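Local coordinates for uncharacterized conserved protein YndB, AHSA1/START domain (PDB 6V04) that is of unknown function but is a START/Bet v1-like protein involved in dynemicin biosynthesis, possibly acting as an aromatase or cyclase, at residues Glu67-Glu72 against Leu78-Phe83; Thr95-Gly98 against Thr103-Thr106; Glu168-Trp173 against Arg200-Asp205; Gln243-Leu248 against His260-Thr265. All blocks are in the same frame, centred on the assembly; numbering follows the deposited sequence.

Contact 1: residues Glu67-Glu72 against Leu78-Phe83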
loop_
_atom_site.group_PDB
_atom_site.type_symbol
_atom_site.label_atom_id
_atom_site.label_comp_id
_atom_site.label_asym_id
_atom_site.label_seq_id
_atom_site.Cartn_x
_atom_site.Cartn_y
_atom_site.Cartn_z
ATOM N N GLU A 67 8.555 9.438 -8.542
ATOM C CA GLU A 67 9.500 10.170 -9.381
ATOM C C GLU A 67 8.981 10.102 -10.810
ATOM O O GLU A 67 8.784 9.006 -11.344
ATOM C CB GLU A 67 10.908 9.573 -9.295
ATOM C CG GLU A 67 11.558 9.697 -7.931
ATOM C CD GLU A 67 12.116 11.084 -7.674
ATOM O OE1 GLU A 67 12.045 11.937 -8.584
ATOM O OE2 GLU A 67 12.631 11.318 -6.560
ATOM N N VAL A 68 8.750 11.257 -11.422
ATOM C CA VAL A 68 8.079 11.334 -12.717
ATOM C C VAL A 68 9.129 11.426 -13.811
ATOM O O VAL A 68 9.999 12.308 -13.787
ATOM C CB VAL A 68 7.109 12.523 -12.781
ATOM C CG1 VAL A 68 6.506 12.644 -14.189
ATOM C CG2 VAL A 68 6.007 12.390 -11.714
ATOM N N ASP A 69 9.030 10.534 -14.788
ATOM C CA ASP A 69 9.976 10.515 -15.891
ATOM C C ASP A 69 9.481 11.286 -17.095
ATOM O O ASP A 69 10.260 12.036 -17.698
ATOM C CB ASP A 69 10.287 9.077 -16.288
ATOM C CG ASP A 69 11.101 8.358 -15.230
ATOM O OD1 ASP A 69 12.097 8.949 -14.755
ATOM O OD2 ASP A 69 10.722 7.238 -14.851
ATOM N N HIS A 70 8.222 11.136 -17.475
ATOM C CA HIS A 70 7.752 11.950 -18.575
ATOM C C HIS A 70 6.254 12.160 -18.519
ATOM O O HIS A 70 5.487 11.247 -18.206
ATOM C CB HIS A 70 8.117 11.357 -19.933
ATOM C CG HIS A 70 8.186 12.393 -21.000
ATOM N ND1 HIS A 70 9.173 13.355 -21.026
ATOM C CD2 HIS A 70 7.356 12.675 -22.028
ATOM C CE1 HIS A 70 8.964 14.165 -22.044
ATOM N NE2 HIS A 70 7.865 13.779 -22.664
ATOM N N VAL A 71 5.871 13.383 -18.864
ATOM C CA VAL A 71 4.490 13.817 -18.986
ATOM C C VAL A 71 4.323 14.288 -20.427
ATOM O O VAL A 71 4.894 15.316 -20.824
ATOM C CB VAL A 71 4.154 14.932 -17.986
ATOM C CG1 VAL A 71 2.709 15.395 -18.156
ATOM C CG2 VAL A 71 4.424 14.457 -16.568
ATOM N N GLU A 72 3.584 13.522 -21.223
ATOM C CA GLU A 72 3.301 13.922 -22.597
ATOM C C GLU A 72 1.826 14.271 -22.716
ATOM O O GLU A 72 0.977 13.365 -22.705
ATOM C CB GLU A 72 3.672 12.818 -23.587
ATOM C CG GLU A 72 3.605 13.279 -25.035
ATOM C CD GLU A 72 4.493 14.482 -25.313
ATOM O OE1 GLU A 72 5.693 14.440 -24.964
ATOM O OE2 GLU A 72 3.985 15.480 -25.866
ATOM N N LEU A 78 4.574 8.644 -17.473
ATOM C CA LEU A 78 5.513 7.589 -17.120
ATOM C C LEU A 78 6.223 7.995 -15.842
ATOM O O LEU A 78 6.853 9.059 -15.796
ATOM C CB LEU A 78 6.527 7.357 -18.238
ATOM C CG LEU A 78 5.869 7.050 -19.574
ATOM C CD1 LEU A 78 6.924 6.950 -20.661
ATOM C CD2 LEU A 78 5.087 5.767 -19.493
ATOM N N PHE A 79 6.159 7.133 -14.835
ATOM C CA PHE A 79 6.724 7.450 -13.534
ATOM C C PHE A 79 7.100 6.176 -12.797
ATOM O O PHE A 79 6.730 5.064 -13.180
ATOM C CB PHE A 79 5.753 8.312 -12.702
ATOM C CG PHE A 79 4.364 7.733 -12.545
ATOM C CD1 PHE A 79 3.382 7.979 -13.491
ATOM C CD2 PHE A 79 4.029 6.987 -11.433
ATOM C CE1 PHE A 79 2.103 7.460 -13.335
ATOM C CE2 PHE A 79 2.751 6.466 -11.282
ATOM C CZ PHE A 79 1.793 6.707 -12.231
ATOM N N ARG A 80 7.885 6.362 -11.744
ATOM C CA ARG A 80 8.310 5.300 -10.849
ATOM C C ARG A 80 7.787 5.615 -9.455
ATOM O O ARG A 80 7.698 6.783 -9.069
ATOM C CB ARG A 80 9.831 5.192 -10.843
ATOM C CG ARG A 80 10.385 4.676 -12.155
ATOM C CD ARG A 80 11.859 4.959 -12.275
ATOM N NE ARG A 80 12.126 6.375 -12.520
ATOM C CZ ARG A 80 12.739 7.203 -11.677
ATOM N NH1 ARG A 80 13.179 6.782 -10.496
ATOM N NH2 ARG A 80 12.937 8.465 -12.035
ATOM N N TRP A 81 7.424 4.586 -8.693
ATOM C CA TRP A 81 6.979 4.892 -7.343
ATOM C C TRP A 81 7.324 3.771 -6.374
ATOM O O TRP A 81 7.681 2.654 -6.758
ATOM C CB TRP A 81 5.489 5.239 -7.339
ATOM C CG TRP A 81 4.455 4.160 -7.552
ATOM C CD1 TRP A 81 4.622 2.814 -7.599
ATOM C CD2 TRP A 81 3.053 4.394 -7.716
ATOM N NE1 TRP A 81 3.413 2.189 -7.805
ATOM C CE2 TRP A 81 2.432 3.144 -7.866
ATOM C CE3 TRP A 81 2.265 5.550 -7.739
ATOM C CZ2 TRP A 81 1.051 3.009 -8.041
ATOM C CZ3 TRP A 81 0.896 5.418 -7.916
ATOM C CH2 TRP A 81 0.303 4.163 -8.054
ATOM N N SER A 82 7.212 4.113 -5.083
ATOM C CA SER A 82 7.590 3.249 -3.974
ATOM C C SER A 82 6.483 3.305 -2.932
ATOM O O SER A 82 6.229 4.375 -2.362
ATOM C CB SER A 82 8.919 3.703 -3.364
ATOM O OG SER A 82 9.201 3.017 -2.157
ATOM N N PHE A 83 5.841 2.164 -2.676
ATOM C CA PHE A 83 4.716 2.138 -1.740
ATOM C C PHE A 83 5.200 2.369 -0.316
ATOM O O PHE A 83 6.123 1.708 0.167
ATOM C CB PHE A 83 3.966 0.816 -1.836
ATOM C CG PHE A 83 2.686 0.778 -1.052
ATOM C CD1 PHE A 83 1.748 1.781 -1.180
ATOM C CD2 PHE A 83 2.412 -0.294 -0.230
ATOM C CE1 PHE A 83 0.569 1.729 -0.452
ATOM C CE2 PHE A 83 1.236 -0.335 0.493
ATOM C CZ PHE A 83 0.320 0.646 0.355
#

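Contact 2: residues Thr95-Gly98 against Thr103-Thr106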
loop_
_atom_site.group_PDB
_atom_site.type_symbol
_atom_site.label_atom_id
_atom_site.label_comp_id
_atom_site.label_asym_id
_atom_site.label_seq_id
_atom_site.Cartn_x
_atom_site.Cartn_y
_atom_site.Cartn_z
ATOM N N THR A 95 -1.349 5.397 -20.162
ATOM C CA THR A 95 -1.314 5.743 -21.578
ATOM C C THR A 95 -2.732 5.855 -22.111
ATOM O O THR A 95 -3.552 4.956 -21.895
ATOM C CB THR A 95 -0.520 4.702 -22.369
ATOM O OG1 THR A 95 0.762 4.526 -21.750
ATOM C CG2 THR A 95 -0.349 5.126 -23.835
ATOM N N LEU A 96 -3.018 6.961 -22.795
ATOM C CA LEU A 96 -4.332 7.218 -23.366
ATOM C C LEU A 96 -4.311 6.972 -24.862
ATOM O O LEU A 96 -3.421 7.463 -25.565
ATOM C CB LEU A 96 -4.774 8.657 -23.128
ATOM C CG LEU A 96 -4.990 9.048 -21.674
ATOM C CD1 LEU A 96 -5.583 10.436 -21.621
ATOM C CD2 LEU A 96 -5.873 8.034 -20.956
ATOM N N THR A 97 -5.316 6.256 -25.347
ATOM C CA THR A 97 -5.539 6.098 -26.775
ATOM C C THR A 97 -6.972 6.494 -27.085
ATOM O O THR A 97 -7.912 5.996 -26.454
ATOM C CB THR A 97 -5.249 4.666 -27.227
ATOM O OG1 THR A 97 -6.109 3.749 -26.549
ATOM C CG2 THR A 97 -3.811 4.301 -26.910
ATOM N N GLY A 98 -7.128 7.423 -28.022
ATOM C CA GLY A 98 -8.450 7.859 -28.419
ATOM C C GLY A 98 -9.075 6.923 -29.435
ATOM O O GLY A 98 -8.394 6.273 -30.225
ATOM N N THR A 103 -12.410 6.613 -25.125
ATOM C CA THR A 103 -11.003 6.738 -24.784
ATOM C C THR A 103 -10.592 5.525 -23.967
ATOM O O THR A 103 -11.326 5.091 -23.077
ATOM C CB THR A 103 -10.738 8.013 -23.974
ATOM O OG1 THR A 103 -10.978 9.161 -24.797
ATOM C CG2 THR A 103 -9.289 8.039 -23.473
ATOM N N THR A 104 -9.423 4.965 -24.272
ATOM C CA THR A 104 -8.890 3.865 -23.487
ATOM C C THR A 104 -7.706 4.354 -22.672
ATOM O O THR A 104 -6.797 4.993 -23.213
ATOM C CB THR A 104 -8.466 2.698 -24.376
ATOM O OG1 THR A 104 -9.600 2.210 -25.104
ATOM C CG2 THR A 104 -7.884 1.576 -23.530
ATOM N N LEU A 105 -7.716 4.043 -21.380
ATOM C CA LEU A 105 -6.560 4.228 -20.517
ATOM C C LEU A 105 -5.939 2.861 -20.270
ATOM O O LEU A 105 -6.622 1.941 -19.811
ATOM C CB LEU A 105 -6.951 4.886 -19.193
ATOM C CG LEU A 105 -5.921 4.818 -18.064
ATOM C CD1 LEU A 105 -4.743 5.688 -18.379
ATOM C CD2 LEU A 105 -6.552 5.238 -16.737
ATOM N N THR A 106 -4.652 2.732 -20.570
ATOM C CA THR A 106 -3.897 1.515 -20.319
ATOM C C THR A 106 -2.895 1.781 -19.206
ATOM O O THR A 106 -2.092 2.714 -19.306
ATOM C CB THR A 106 -3.167 1.054 -21.587
ATOM O OG1 THR A 106 -4.113 0.854 -22.641
ATOM C CG2 THR A 106 -2.402 -0.244 -21.346
HETATM O O HOH W 1 0.592 2.498 -20.088
HETATM O O HOH W 2 -4.370 3.112 -24.019
#

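Contact 3: residues Glu168-Trp173 against Arg200-Asp205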
loop_
_atom_site.group_PDB
_atom_site.type_symbol
_atom_site.label_atom_id
_atom_site.label_comp_id
_atom_site.label_asym_id
_atom_site.label_seq_id
_atom_site.Cartn_x
_atom_site.Cartn_y
_atom_site.Cartn_z
ATOM N N GLU A 168 15.137 -14.358 18.040
ATOM C CA GLU A 168 16.147 -13.445 18.546
ATOM C C GLU A 168 16.291 -12.169 17.719
ATOM O O GLU A 168 17.105 -11.314 18.088
ATOM C CB GLU A 168 17.500 -14.164 18.641
ATOM C CG GLU A 168 18.201 -14.468 17.320
ATOM C CD GLU A 168 17.861 -15.831 16.744
ATOM O OE1 GLU A 168 16.852 -16.444 17.162
ATOM O OE2 GLU A 168 18.627 -16.299 15.871
ATOM N N THR A 169 15.536 -12.000 16.622
ATOM C CA THR A 169 15.567 -10.750 15.862
ATOM C C THR A 169 14.242 -9.998 15.797
ATOM O O THR A 169 14.248 -8.827 15.403
ATOM C CB THR A 169 16.036 -10.983 14.412
ATOM O OG1 THR A 169 15.140 -11.881 13.744
ATOM C CG2 THR A 169 17.448 -11.551 14.380
ATOM N N VAL A 170 13.106 -10.617 16.141
ATOM C CA VAL A 170 11.836 -9.919 15.944
ATOM C C VAL A 170 11.766 -8.638 16.768
ATOM O O VAL A 170 11.182 -7.646 16.317
ATOM C CB VAL A 170 10.641 -10.848 16.245
ATOM C CG1 VAL A 170 10.451 -11.849 15.109
ATOM C CG2 VAL A 170 10.801 -11.542 17.594
ATOM N N VAL A 171 12.365 -8.618 17.964
ATOM C CA VAL A 171 12.294 -7.400 18.774
ATOM C C VAL A 171 13.166 -6.296 18.184
ATOM O O VAL A 171 12.996 -5.120 18.531
ATOM C CB VAL A 171 12.683 -7.690 20.233
ATOM C CG1 VAL A 171 12.630 -6.411 21.056
ATOM C CG2 VAL A 171 11.752 -8.745 20.836
ATOM N N ASP A 172 14.086 -6.647 17.282
ATOM C CA ASP A 172 14.912 -5.646 16.615
ATOM C C ASP A 172 14.087 -4.682 15.770
ATOM O O ASP A 172 14.500 -3.535 15.566
ATOM C CB ASP A 172 15.949 -6.318 15.704
ATOM C CG ASP A 172 17.015 -7.113 16.468
ATOM O OD1 ASP A 172 17.181 -6.928 17.693
ATOM O OD2 ASP A 172 17.723 -7.925 15.819
ATOM N N TRP A 173 12.947 -5.123 15.234
ATOM C CA TRP A 173 12.209 -4.298 14.283
ATOM C C TRP A 173 10.705 -4.209 14.536
ATOM O O TRP A 173 10.068 -3.277 14.016
ATOM C CB TRP A 173 12.459 -4.796 12.846
ATOM C CG TRP A 173 11.852 -6.125 12.519
ATOM C CD1 TRP A 173 12.327 -7.365 12.870
ATOM C CD2 TRP A 173 10.652 -6.351 11.783
ATOM N NE1 TRP A 173 11.489 -8.341 12.399
ATOM C CE2 TRP A 173 10.449 -7.747 11.731
ATOM C CE3 TRP A 173 9.719 -5.506 11.158
ATOM C CZ2 TRP A 173 9.359 -8.315 11.078
ATOM C CZ3 TRP A 173 8.648 -6.072 10.512
ATOM C CH2 TRP A 173 8.476 -7.467 10.474
ATOM N N ARG A 200 -1.841 -11.840 20.851
ATOM C CA ARG A 200 -2.237 -13.215 21.127
ATOM C C ARG A 200 -1.807 -14.124 19.980
ATOM O O ARG A 200 -1.594 -13.683 18.849
ATOM C CB ARG A 200 -3.755 -13.370 21.300
ATOM C CG ARG A 200 -4.387 -12.499 22.373
ATOM C CD ARG A 200 -4.004 -12.921 23.788
ATOM N NE ARG A 200 -5.130 -12.777 24.711
ATOM C CZ ARG A 200 -5.018 -12.591 26.024
ATOM N NH1 ARG A 200 -3.823 -12.512 26.597
ATOM N NH2 ARG A 200 -6.109 -12.474 26.769
ATOM N N ASP A 201 -1.748 -15.421 20.281
ATOM C CA ASP A 201 -1.569 -16.461 19.262
ATOM C C ASP A 201 -0.297 -16.257 18.440
ATOM O O ASP A 201 -0.274 -16.478 17.226
ATOM C CB ASP A 201 -2.795 -16.535 18.351
ATOM C CG ASP A 201 -4.060 -16.910 19.113
ATOM O OD1 ASP A 201 -3.960 -17.699 20.074
ATOM O OD2 ASP A 201 -5.147 -16.411 18.756
ATOM N N TRP A 202 0.788 -15.880 19.105
ATOM C CA TRP A 202 2.078 -15.753 18.427
ATOM C C TRP A 202 2.530 -17.105 17.885
ATOM O O TRP A 202 2.634 -18.073 18.644
ATOM C CB TRP A 202 3.108 -15.208 19.414
ATOM C CG TRP A 202 4.524 -15.081 18.910
ATOM C CD1 TRP A 202 5.503 -16.030 18.967
ATOM C CD2 TRP A 202 5.119 -13.925 18.311
ATOM N NE1 TRP A 202 6.671 -15.539 18.421
ATOM C CE2 TRP A 202 6.460 -14.250 18.013
ATOM C CE3 TRP A 202 4.648 -12.652 17.986
ATOM C CZ2 TRP A 202 7.330 -13.340 17.435
ATOM C CZ3 TRP A 202 5.511 -11.754 17.403
ATOM C CH2 TRP A 202 6.834 -12.098 17.129
ATOM N N GLN A 203 2.795 -17.170 16.577
ATOM C CA GLN A 203 3.287 -18.388 15.931
ATOM C C GLN A 203 4.384 -17.996 14.949
ATOM O O GLN A 203 4.103 -17.402 13.907
ATOM C CB GLN A 203 2.166 -19.139 15.209
ATOM C CG GLN A 203 1.046 -19.642 16.116
ATOM C CD GLN A 203 1.506 -20.671 17.132
ATOM O OE1 GLN A 203 2.499 -21.370 16.926
ATOM N NE2 GLN A 203 0.780 -20.767 18.242
ATOM N N LEU A 204 5.623 -18.349 15.265
ATOM C CA LEU A 204 6.756 -18.011 14.411
ATOM C C LEU A 204 7.312 -19.286 13.794
ATOM O O LEU A 204 7.703 -20.208 14.517
ATOM C CB LEU A 204 7.835 -17.277 15.206
ATOM C CG LEU A 204 9.134 -16.970 14.455
ATOM C CD1 LEU A 204 8.862 -16.127 13.222
ATOM C CD2 LEU A 204 10.118 -16.262 15.372
ATOM N N ASP A 205 7.322 -19.335 12.460
ATOM C CA ASP A 205 8.003 -20.374 11.686
ATOM C C ASP A 205 9.315 -19.742 11.231
ATOM O O ASP A 205 9.324 -18.897 10.333
ATOM C CB ASP A 205 7.129 -20.820 10.517
ATOM C CG ASP A 205 7.687 -22.023 9.777
ATOM O OD1 ASP A 205 8.676 -22.641 10.236
ATOM O OD2 ASP A 205 7.114 -22.357 8.719
#

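Contact 4: residues Gln243-Leu248 against His260-Thr265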
loop_
_atom_site.group_PDB
_atom_site.type_symbol
_atom_site.label_atom_id
_atom_site.label_comp_id
_atom_site.label_asym_id
_atom_site.label_seq_id
_atom_site.Cartn_x
_atom_site.Cartn_y
_atom_site.Cartn_z
ATOM N N GLN A 243 -5.154 -7.455 8.931
ATOM C CA GLN A 243 -6.548 -7.441 8.507
ATOM C C GLN A 243 -7.493 -7.382 9.703
ATOM O O GLN A 243 -7.124 -7.722 10.831
ATOM C CB GLN A 243 -6.886 -8.684 7.682
ATOM C CG GLN A 243 -6.126 -8.769 6.365
ATOM C CD GLN A 243 -6.455 -10.022 5.577
ATOM O OE1 GLN A 243 -6.804 -11.051 6.145
ATOM N NE2 GLN A 243 -6.339 -9.938 4.260
ATOM N N GLY A 244 -8.740 -7.014 9.423
ATOM C CA GLY A 244 -9.814 -7.081 10.407
ATOM C C GLY A 244 -10.443 -5.755 10.773
ATOM O O GLY A 244 -11.482 -5.755 11.457
ATOM N N TRP A 245 -9.880 -4.637 10.310
ATOM C CA TRP A 245 -10.277 -3.306 10.773
ATOM C C TRP A 245 -11.743 -3.024 10.492
ATOM O O TRP A 245 -12.421 -2.352 11.288
ATOM C CB TRP A 245 -9.396 -2.250 10.094
ATOM C CG TRP A 245 -7.970 -2.606 10.284
ATOM C CD1 TRP A 245 -7.130 -3.156 9.355
ATOM C CD2 TRP A 245 -7.237 -2.532 11.499
ATOM N NE1 TRP A 245 -5.906 -3.414 9.931
ATOM C CE2 TRP A 245 -5.947 -3.027 11.247
ATOM C CE3 TRP A 245 -7.543 -2.071 12.792
ATOM C CZ2 TRP A 245 -4.969 -3.102 12.237
ATOM C CZ3 TRP A 245 -6.571 -2.139 13.764
ATOM C CH2 TRP A 245 -5.301 -2.631 13.490
ATOM N N HIS A 246 -12.245 -3.517 9.375
ATOM C CA HIS A 246 -13.628 -3.285 8.970
ATOM C C HIS A 246 -14.640 -4.174 9.690
ATOM O O HIS A 246 -15.847 -3.989 9.491
ATOM C CB HIS A 246 -13.753 -3.515 7.466
ATOM C CG HIS A 246 -13.491 -4.930 7.060
ATOM N ND1 HIS A 246 -12.297 -5.569 7.321
ATOM C CD2 HIS A 246 -14.276 -5.837 6.439
ATOM C CE1 HIS A 246 -12.362 -6.810 6.874
ATOM N NE2 HIS A 246 -13.552 -6.997 6.334
ATOM N N ARG A 247 -14.203 -5.153 10.479
ATOM C CA ARG A 247 -15.127 -6.049 11.168
ATOM C C ARG A 247 -15.013 -5.928 12.684
ATOM O O ARG A 247 -15.345 -6.870 13.405
ATOM C CB ARG A 247 -14.911 -7.499 10.727
ATOM C CG ARG A 247 -13.476 -7.980 10.765
ATOM C CD ARG A 247 -13.416 -9.476 10.486
ATOM N NE ARG A 247 -12.071 -9.932 10.157
ATOM C CZ ARG A 247 -11.122 -10.214 11.044
ATOM N NH1 ARG A 247 -9.929 -10.623 10.627
ATOM N NH2 ARG A 247 -11.354 -10.081 12.341
ATOM N N LEU A 248 -14.541 -4.785 13.174
ATOM C CA LEU A 248 -14.379 -4.567 14.605
ATOM C C LEU A 248 -15.667 -4.200 15.320
ATOM O O LEU A 248 -15.690 -4.252 16.548
ATOM C CB LEU A 248 -13.342 -3.467 14.834
ATOM C CG LEU A 248 -11.914 -3.792 14.377
ATOM C CD1 LEU A 248 -11.020 -2.591 14.605
ATOM C CD2 LEU A 248 -11.373 -5.002 15.095
ATOM N N HIS A 260 -5.402 3.685 10.174
ATOM C CA HIS A 260 -4.399 4.688 9.834
ATOM C C HIS A 260 -3.201 4.624 10.784
ATOM O O HIS A 260 -2.042 4.622 10.347
ATOM C CB HIS A 260 -5.074 6.061 9.849
ATOM C CG HIS A 260 -4.298 7.149 9.183
ATOM N ND1 HIS A 260 -4.911 8.166 8.487
ATOM C CD2 HIS A 260 -2.967 7.389 9.110
ATOM C CE1 HIS A 260 -3.993 8.997 8.027
ATOM N NE2 HIS A 260 -2.807 8.551 8.396
ATOM N N ARG A 261 -3.458 4.554 12.088
ATOM C CA ARG A 261 -2.362 4.531 13.052
ATOM C C ARG A 261 -1.527 3.266 12.919
ATOM O O ARG A 261 -0.293 3.316 13.009
ATOM C CB ARG A 261 -2.909 4.643 14.468
ATOM C CG ARG A 261 -3.604 5.968 14.766
ATOM C CD ARG A 261 -4.217 5.955 16.158
ATOM N NE ARG A 261 -3.181 5.845 17.184
ATOM C CZ ARG A 261 -3.251 5.094 18.279
ATOM N NH1 ARG A 261 -4.327 4.361 18.549
ATOM N NH2 ARG A 261 -2.240 5.097 19.130
ATOM N N PHE A 262 -2.180 2.118 12.745
ATOM C CA PHE A 262 -1.424 0.888 12.552
ATOM C C PHE A 262 -0.673 0.900 11.230
ATOM O O PHE A 262 0.437 0.361 11.155
ATOM C CB PHE A 262 -2.354 -0.319 12.647
ATOM C CG PHE A 262 -2.585 -0.803 14.056
ATOM C CD1 PHE A 262 -3.515 -0.187 14.876
ATOM C CD2 PHE A 262 -1.885 -1.883 14.560
ATOM C CE1 PHE A 262 -3.740 -0.646 16.165
ATOM C CE2 PHE A 262 -2.112 -2.350 15.845
ATOM C CZ PHE A 262 -3.036 -1.729 16.654
ATOM N N ALA A 263 -1.222 1.526 10.181
ATOM C CA ALA A 263 -0.473 1.602 8.922
ATOM C C ALA A 263 0.827 2.376 9.101
ATOM O O ALA A 263 1.874 1.993 8.556
ATOM C CB ALA A 263 -1.335 2.241 7.833
ATOM N N ALA A 264 0.780 3.480 9.843
ATOM C CA ALA A 264 1.994 4.243 10.094
ATOM C C ALA A 264 2.974 3.429 10.923
ATOM O O ALA A 264 4.195 3.528 10.735
ATOM C CB ALA A 264 1.636 5.543 10.805
ATOM N N THR A 265 2.456 2.625 11.853
ATOM C CA THR A 265 3.319 1.779 12.671
ATOM C C THR A 265 4.021 0.740 11.812
ATOM O O THR A 265 5.229 0.514 11.956
ATOM C CB THR A 265 2.498 1.113 13.769
ATOM O OG1 THR A 265 2.018 2.128 14.655
ATOM C CG2 THR A 265 3.321 0.141 14.584
#

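Contact 1: residues Glu67-Glu72 against Leu78-Phe83
Arg80 and Asp69 both set CG beside the backbone N, opposite the carbonyl carbon, and a bend at chi3 of Arg80 (-73°) turns the guanidinium across the strand pair onto the carboxylate. The grip is side-on and uses two nitrogens: NE of Arg80 reaches the syn lone pair of Asp69 OD2 at 2.9 Å, and NH2 reaches OD1, also at 2.9 Å. The two flat groups are nearly coplanar, 27° apart, and Glu67 CB lies over one guanidinium face, 3.6 Å from Arg80 NH2. Strands 67-72 and 78-83 form an antiparallel beta hairpin interrupted by a classic bulge, at which Asp69 and His70 together face Leu78. Leu78 O therefore accepts twice, from Asp69 N at 2.8 Å and from His70 N at 3.0 Å. Beyond the bulge, Leu78 N returns a bond to His70 O, and before it Glu67 and Arg80 exchange a pair of backbone bonds. On the other face Val68 CG2 lies 4.2 Å from Phe79 CB, and the Phe79 ring meets Trp94 edge-to-face. With an alanine in place of Arg80, the Asp69 carboxylate would probably lose its positive mate. Arg80 NH1 also forms a salt bridge with Glu89, just ahead of strand 90-98, so one cation serves two acids, which probably favours the ionised form of both carboxylates.

Contact 2: residues Thr95-Gly98 against Thr103-Thr106
Thr97 and Thr104 exchange two backbone bonds across an antiparallel beta hairpin; the straighter runs from Thr104 N to Thr97 O, 2.8 Å at 178°. One hydrogen-bonded pair further on, Thr106 N meets Thr95 O at 2.8 Å, and Thr95 N donates back to Thr106 O. Two waters thicken this pattern on the face lined by Thr95, Thr97, Thr104 and Thr106. The first accepts from Thr95 OG1 at 2.6 Å and donates to Thr106 O, so it bridges a side chain to the opposite backbone. The second donates to Thr95 O and joins the hydroxyls of Thr97 and Thr106, lying 2.7 Å from Thr106 OG1. Thr97 OG1 sits between its own N and carbonyl carbon (chi1 60°), which turns it over the partner strand to within 3.4 Å of Thr104 CB; the two threonines stand side by side. Leu96, Thr103 and Leu105 line the reverse face, where helix 24-32 packs on Leu96 and Thr103 through Val27, and Thr103 OG1 is hydrogen-bonded to Ala22 O. Strand 14-20 flanks 103-110 as the edge of the sheet. Between the leucines the meeting is methyl to methyl, with Leu96 CD2 3.7 Å from Leu105 CD1.

Contact 3: residues Glu168-Trp173 against Arg200-Asp205
Val170 approaches Trp202 from the start of a short, weakly bonded helix whose shortest backbone bond runs from Asp172 N to Thr169 O, 2.9 Å. The contact across to strand 200-205 is apolar throughout. CG2 of Val170 comes obliquely onto the benzo end of the indole, 3.9 Å from Trp202 CZ2 and 4.0 Å from Trp202 CH2. This branch lies between the backbone N and the carbonyl carbon of its own residue (chi1 -75° places CG1 opposite that carbon), and the other methyl is thereby turned to Leu204, with Val170 CG1 4.4 Å from Leu204 CD2. Trp202 and Val170 point at each other from opposite directions, so the valine meets the far rim of the indole, while the polar rim is held by the bond from Trp202 NE1 to Glu167 OE2. A glycine at Val170 would probably open a gap against the indole and let the six-membered ring of Trp202 shift about its Glu167 bond. The helix hangs on the second antiparallel sheet of the chain: Trp202 and Leu204 also touch Leu210 of the adjoining strand 209-214, whereas Trp173, at the other end of the turn, packs on Ala269 and Ala273 of the long helix 252-277.

Contact 4: residues Gln243-Leu248 against His260-Thr265
Trp245 and Phe262 face each other with their CA atoms 10.0 Å apart, one in the irregular turn 243-248 and the other on helix 252-277, so the contact is made by long side chains alone. It belongs to the helix-grip fold of START/Bet v1-like proteins, in which a long C-terminal helix lies against a curved antiparallel sheet; here the loop leaving strand 236-243 leads into that helix. The turn depends on Gly244, whose phi of 117° would jam a side chain against the preceding carbonyl, and Arg247 N closes it with a 3.0 Å bond to Gly244 O. Trp245 has CG beside its backbone N, opposite the carbonyl carbon (chi1 -52°), which directs the indole toward the helix. Its benzo corner comes over one face of the Phe262 ring, displaced toward the rim on the CB side, and the two side chains cross at about a right angle. The planes lie 46° apart with centroids 4.7 Å from each other, an oblique pairing. Both residues are buried and share Ile151 of strand 151-157 as a neighbour. His242 serves them too: its ring meets both aromatics and its O accepts from Trp245 NE1, satisfying the buried indole N-H and fixing the turn of the ring. Phe197 adds an edge-to-face contact to Phe262. The packing is tightest at a single carbon, Trp245 CH2, which is 3.3 Å from both CG and CD1 of Phe262.

Overall arrangement
The chain carries two seven-stranded antiparallel sheets with long helices, and the contacts divide between them. Contacts 1 and 2 are successive hairpins of the first sheet, joined because strands 76-83 and 90-98 are neighbours; their centres lie 17 Å apart. Contacts 3 and 4 belong to the second half, with centres 19 Å apart, and both involve pieces around helix 252-277. Across the chain, contact 2 is 47 Å from contact 3, centre to centre. Contact 4 alone comes near a metal site: the Trp245 side chain is about 6 Å from that of Gln149, a magnesium-binding residue of this protein, although no magnesium is bound to this chain there; magnesium and sodium ions lie about 10 Å from the Trp245 side chain.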